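Local coordinates for S-locus protein 11 (Brassica rapa subsp. oleifera, PDB 5GYY) that is a small secreted, disulfide-rich protein of the defensin-like family and probably acts as the pollen-side ligand in Brassica self-incompatibility, recognised by a receptor on the stigma, at residues C19-F30 and C42-C53. Residues are numbered along the deposited sequence; the frame is centred on the assembly and turned at random.
With NAG (2-acetamido-2-deoxy-beta-D-glucopyranose), chain E.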
loop_
_atom_site.group_PDB
_atom_site.type_symbol
_atom_site.label_atom_id
_atom_site.label_comp_id
_atom_site.label_asym_id
_atom_site.label_seq_id
_atom_site.Cartn_x
_atom_site.Cartn_y
_atom_site.Cartn_z
ATOM N N CYS C 19 -0.933 1.532 14.859
ATOM C CA CYS C 19 -0.709 1.408 16.298
ATOM C C CYS C 19 -0.814 2.742 17.022
ATOM O O CYS C 19 -1.527 2.858 18.023
ATOM C CB CYS C 19 0.670 0.806 16.562
ATOM S SG CYS C 19 0.701 -0.930 16.329
ATOM N N GLY C 20 -0.097 3.744 16.518
ATOM C CA GLY C 20 -0.076 5.043 17.156
ATOM C C GLY C 20 0.877 5.144 18.329
ATOM O O GLY C 20 1.711 4.261 18.538
ATOM N N LYS C 21 0.743 6.223 19.100
ATOM C CA LYS C 21 1.630 6.488 20.225
ATOM C C LYS C 21 1.356 5.584 21.425
ATOM O O LYS C 21 2.169 5.514 22.335
ATOM C CB LYS C 21 1.502 7.956 20.685
ATOM C CG LYS C 21 2.248 8.991 19.853
ATOM C CD LYS C 21 1.868 10.446 20.252
ATOM C CE LYS C 21 0.406 10.625 20.735
ATOM N NZ LYS C 21 -0.568 11.113 19.695
ATOM N N SER C 22 0.206 4.912 21.428
ATOM C CA SER C 22 -0.217 4.084 22.560
ATOM C C SER C 22 -0.860 2.779 22.116
ATOM O O SER C 22 -1.874 2.350 22.689
ATOM C CB SER C 22 -1.193 4.858 23.444
ATOM O OG SER C 22 -0.521 5.930 24.076
ATOM N N GLY C 23 -0.283 2.153 21.094
ATOM C CA GLY C 23 -0.875 0.969 20.508
ATOM C C GLY C 23 -1.178 -0.140 21.498
ATOM O O GLY C 23 -2.278 -0.711 21.472
ATOM N N GLN C 24 -0.228 -0.427 22.389
ATOM C CA GLN C 24 -0.393 -1.530 23.335
ATOM C C GLN C 24 -1.635 -1.357 24.203
ATOM O O GLN C 24 -2.467 -2.261 24.307
ATOM C CB GLN C 24 0.847 -1.699 24.209
ATOM C CG GLN C 24 1.962 -2.453 23.503
ATOM C CD GLN C 24 3.277 -2.392 24.249
ATOM O OE1 GLN C 24 3.348 -1.879 25.365
ATOM N NE2 GLN C 24 4.326 -2.924 23.638
ATOM N N HIS C 25 -1.764 -0.183 24.813
ATOM C CA HIS C 25 -2.895 0.080 25.684
ATOM C C HIS C 25 -4.203 0.122 24.908
ATOM O O HIS C 25 -5.234 -0.297 25.431
ATOM C CB HIS C 25 -2.673 1.356 26.498
ATOM C CG HIS C 25 -1.598 1.219 27.536
ATOM N ND1 HIS C 25 -1.065 2.297 28.208
ATOM C CD2 HIS C 25 -0.958 0.123 28.017
ATOM C CE1 HIS C 25 -0.142 1.874 29.057
ATOM N NE2 HIS C 25 -0.058 0.559 28.960
ATOM N N ASP C 26 -4.159 0.634 23.672
ATOM C CA ASP C 26 -5.339 0.672 22.818
ATOM C C ASP C 26 -5.795 -0.747 22.529
ATOM O O ASP C 26 -6.955 -1.060 22.705
ATOM C CB ASP C 26 -5.072 1.390 21.486
ATOM C CG ASP C 26 -4.765 2.850 21.657
ATOM O OD1 ASP C 26 -5.127 3.412 22.717
ATOM O OD2 ASP C 26 -4.162 3.431 20.722
ATOM N N CYS C 27 -4.857 -1.598 22.115
ATOM C CA CYS C 27 -5.145 -2.999 21.871
ATOM C C CYS C 27 -5.775 -3.657 23.093
ATOM O O CYS C 27 -6.756 -4.391 22.960
ATOM C CB CYS C 27 -3.879 -3.745 21.452
ATOM S SG CYS C 27 -3.455 -3.483 19.712
ATOM N N GLU C 28 -5.232 -3.363 24.274
ATOM C CA GLU C 28 -5.717 -3.956 25.520
ATOM C C GLU C 28 -7.136 -3.511 25.849
ATOM O O GLU C 28 -7.971 -4.312 26.276
ATOM C CB GLU C 28 -4.776 -3.623 26.686
ATOM C CG GLU C 28 -3.455 -4.383 26.655
ATOM C CD GLU C 28 -2.361 -3.698 27.472
ATOM O OE1 GLU C 28 -2.681 -2.751 28.226
ATOM O OE2 GLU C 28 -1.185 -4.111 27.356
ATOM N N ALA C 29 -7.405 -2.234 25.625
ATOM C CA ALA C 29 -8.733 -1.694 25.833
ATOM C C ALA C 29 -9.695 -2.329 24.821
ATOM O O ALA C 29 -10.823 -2.673 25.168
ATOM C CB ALA C 29 -8.711 -0.153 25.674
ATOM N N PHE C 30 -9.218 -2.476 23.580
ATOM C CA PHE C 30 -9.942 -3.115 22.484
ATOM C C PHE C 30 -10.297 -4.549 22.883
ATOM O O PHE C 30 -11.440 -4.989 22.718
ATOM C CB PHE C 30 -9.070 -3.103 21.216
ATOM C CG PHE C 30 -9.779 -3.569 19.954
ATOM C CD1 PHE C 30 -11.160 -3.531 19.844
ATOM C CD2 PHE C 30 -9.043 -4.044 18.871
ATOM C CE1 PHE C 30 -11.807 -3.955 18.668
ATOM C CE2 PHE C 30 -9.669 -4.464 17.705
ATOM C CZ PHE C 30 -11.059 -4.418 17.603
ATOM N N CYS C 42 -0.913 -6.729 25.636
ATOM C CA CYS C 42 -1.073 -6.824 24.183
ATOM C C CYS C 42 0.119 -6.203 23.457
ATOM O O CYS C 42 0.539 -5.089 23.781
ATOM C CB CYS C 42 -2.365 -6.141 23.727
ATOM S SG CYS C 42 -3.921 -7.041 24.071
ATOM N N ASN C 43 0.679 -6.934 22.494
ATOM C CA ASN C 43 1.618 -6.350 21.544
ATOM C C ASN C 43 0.792 -5.735 20.413
ATOM O O ASN C 43 -0.321 -6.206 20.112
ATOM C CB ASN C 43 2.545 -7.407 20.934
ATOM C CG ASN C 43 3.500 -8.040 21.942
ATOM O OD1 ASN C 43 3.825 -7.461 22.979
ATOM N ND2 ASN C 43 3.968 -9.248 21.613
ATOM N N CYS C 44 1.341 -4.695 19.788
ATOM C CA CYS C 44 0.721 -4.046 18.641
ATOM C C CYS C 44 1.752 -3.798 17.543
ATOM O O CYS C 44 2.829 -3.320 17.824
ATOM C CB CYS C 44 0.098 -2.715 19.061
ATOM S SG CYS C 44 -0.580 -1.773 17.692
ATOM N N THR C 45 1.432 -4.137 16.297
ATOM C CA THR C 45 2.283 -3.761 15.164
ATOM C C THR C 45 1.402 -3.305 13.996
ATOM O O THR C 45 0.199 -3.584 13.963
ATOM C CB THR C 45 3.213 -4.902 14.698
ATOM O OG1 THR C 45 4.223 -4.383 13.824
ATOM C CG2 THR C 45 2.424 -5.980 13.964
ATOM N N SER C 46 1.997 -2.643 13.012
ATOM C CA SER C 46 1.181 -1.845 12.108
ATOM C C SER C 46 1.570 -1.775 10.615
ATOM O O SER C 46 1.496 -0.700 10.010
ATOM C CB SER C 46 1.115 -0.424 12.673
ATOM O OG SER C 46 0.197 0.330 11.940
ATOM N N PRO C 47 2.003 -2.895 10.014
ATOM C CA PRO C 47 2.273 -2.795 8.577
ATOM C C PRO C 47 0.989 -2.938 7.762
ATOM O O PRO C 47 -0.076 -3.215 8.330
ATOM C CB PRO C 47 3.157 -4.013 8.327
ATOM C CG PRO C 47 2.592 -5.016 9.240
ATOM C CD PRO C 47 2.234 -4.262 10.502
ATOM N N PHE C 48 1.088 -2.719 6.453
ATOM C CA PHE C 48 -0.038 -2.912 5.534
ATOM C C PHE C 48 -1.288 -2.097 5.911
ATOM O O PHE C 48 -2.403 -2.548 5.693
ATOM C CB PHE C 48 -0.393 -4.415 5.444
ATOM C CG PHE C 48 0.801 -5.322 5.183
ATOM C CD1 PHE C 48 1.819 -4.932 4.317
ATOM C CD2 PHE C 48 0.923 -6.541 5.843
ATOM C CE1 PHE C 48 2.909 -5.758 4.083
ATOM C CE2 PHE C 48 2.004 -7.370 5.615
ATOM C CZ PHE C 48 2.999 -6.986 4.737
ATOM N N ARG C 49 -1.096 -0.898 6.458
ATOM C CA ARG C 49 -2.203 -0.019 6.886
ATOM C C ARG C 49 -3.210 -0.711 7.834
ATOM O O ARG C 49 -4.422 -0.410 7.833
ATOM C CB ARG C 49 -2.936 0.586 5.672
ATOM C CG ARG C 49 -3.675 1.886 5.987
ATOM C CD ARG C 49 -4.547 2.391 4.831
ATOM N NE ARG C 49 -5.714 1.548 4.553
ATOM C CZ ARG C 49 -6.657 1.233 5.440
ATOM N NH1 ARG C 49 -6.582 1.684 6.675
ATOM N NH2 ARG C 49 -7.679 0.457 5.097
ATOM N N THR C 50 -2.686 -1.615 8.658
ATOM C CA THR C 50 -3.495 -2.454 9.544
ATOM C C THR C 50 -2.876 -2.487 10.931
ATOM O O THR C 50 -1.676 -2.582 11.056
ATOM C CB THR C 50 -3.554 -3.896 8.998
ATOM O OG1 THR C 50 -4.145 -3.871 7.695
ATOM C CG2 THR C 50 -4.367 -4.819 9.922
ATOM N N ARG C 51 -3.696 -2.360 11.963
ATOM C CA ARG C 51 -3.228 -2.520 13.326
ATOM C C ARG C 51 -3.425 -3.983 13.731
ATOM O O ARG C 51 -4.560 -4.483 13.770
ATOM C CB ARG C 51 -3.998 -1.612 14.282
ATOM C CG ARG C 51 -3.371 -1.498 15.672
ATOM C CD ARG C 51 -4.288 -0.795 16.647
ATOM N NE ARG C 51 -5.587 -1.457 16.772
ATOM C CZ ARG C 51 -6.611 -0.949 17.452
ATOM N NH1 ARG C 51 -6.493 0.239 18.038
ATOM N NH2 ARG C 51 -7.762 -1.613 17.529
ATOM N N TYR C 52 -2.328 -4.662 14.034
ATOM C CA TYR C 52 -2.391 -6.057 14.503
ATOM C C TYR C 52 -2.263 -6.089 16.000
ATOM O O TYR C 52 -1.221 -5.720 16.543
ATOM C CB TYR C 52 -1.288 -6.918 13.872
ATOM C CG TYR C 52 -1.414 -7.054 12.365
ATOM C CD1 TYR C 52 -1.986 -8.191 11.797
ATOM C CD2 TYR C 52 -0.966 -6.044 11.513
ATOM C CE1 TYR C 52 -2.108 -8.320 10.422
ATOM C CE2 TYR C 52 -1.073 -6.161 10.138
ATOM C CZ TYR C 52 -1.652 -7.300 9.596
ATOM O OH TYR C 52 -1.765 -7.415 8.231
ATOM N N CYS C 53 -3.339 -6.465 16.681
ATOM C CA CYS C 53 -3.231 -6.714 18.122
ATOM C C CYS C 53 -2.941 -8.198 18.407
ATOM O O CYS C 53 -3.667 -9.083 17.946
ATOM C CB CYS C 53 -4.495 -6.283 18.859
ATOM S SG CYS C 53 -4.876 -4.552 18.699
HETATM C C1 NAG E . 5.007 -9.732 22.484
HETATM C C2 NAG E . 4.999 -11.234 22.259
HETATM C C3 NAG E . 6.170 -11.910 22.989
HETATM C C4 NAG E . 7.493 -11.173 22.762
HETATM C C5 NAG E . 7.234 -9.703 23.123
HETATM C C6 NAG E . 8.435 -8.749 23.183
HETATM C C7 NAG E . 2.724 -12.097 22.012
HETATM C C8 NAG E . 1.423 -12.407 22.696
HETATM N N2 NAG E . 3.738 -11.715 22.788
HETATM O O3 NAG E . 6.265 -13.284 22.650
HETATM O O4 NAG E . 8.538 -11.763 23.527
HETATM O O5 NAG E . 6.288 -9.227 22.196
HETATM O O6 NAG E . 9.163 -8.808 21.981
HETATM O O7 NAG E . 2.822 -12.208 20.791
HETATM O O HOH W 1 -4.152 2.256 18.138
HETATM O O HOH W 2 4.176 -4.172 20.871
#
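R51 reaches from strand 50-53 across to C19, C27 and F30, and its path can be followed atom by atom. CB points toward segment 19-30, and CG, anti to the backbone N, continues to the backbone of C19, 4.0 Å from its N. A bend about the CG-CD bond then brings NE alongside C27 SG, the sulfur sitting over one face of the guanidinium. At the tip, NH2 comes 3.1 Å from CD2 of F30, an oblique approach with ring and guanidinium planes 45° apart. NH1 donates to water 1, which lies in the guanidinium plane; C19 O and D26 OD2 are both within hydrogen-bonding distance of this water and compete for its protons with other acceptors. Both terminal nitrogens also bond the backbone of a chain of another protein, placing this arginine at an interface.

Two disulfides cross beside it: C19 SG to C44 SG, and C27 SG to C53 SG at 2.0 Å. G23 packs its backbone on C44 CB (3.8 Å from G23 C). Farther along the helix, the extended E28 side chain accepts the C42 N-H through the anti lone pair of OE2 (3.1 Å, 148° at the hydrogen), while water 2 joins Q24 NE2 to C44 N. N43, CB directed away from the helix, carries the N-linked glycan.

The C27 disulfide and that of C42 with C55 attach the helix side and strand 41-45, respectively, to strand 50-57. Helix 23-30 crosses strand 42-45 at 119° and 6.8 Å between axes, the disulfide-braced core of a defensin-like fold in which helix 23-35 lies on an antiparallel sheet ordered 9-16, 50-57, 41-45.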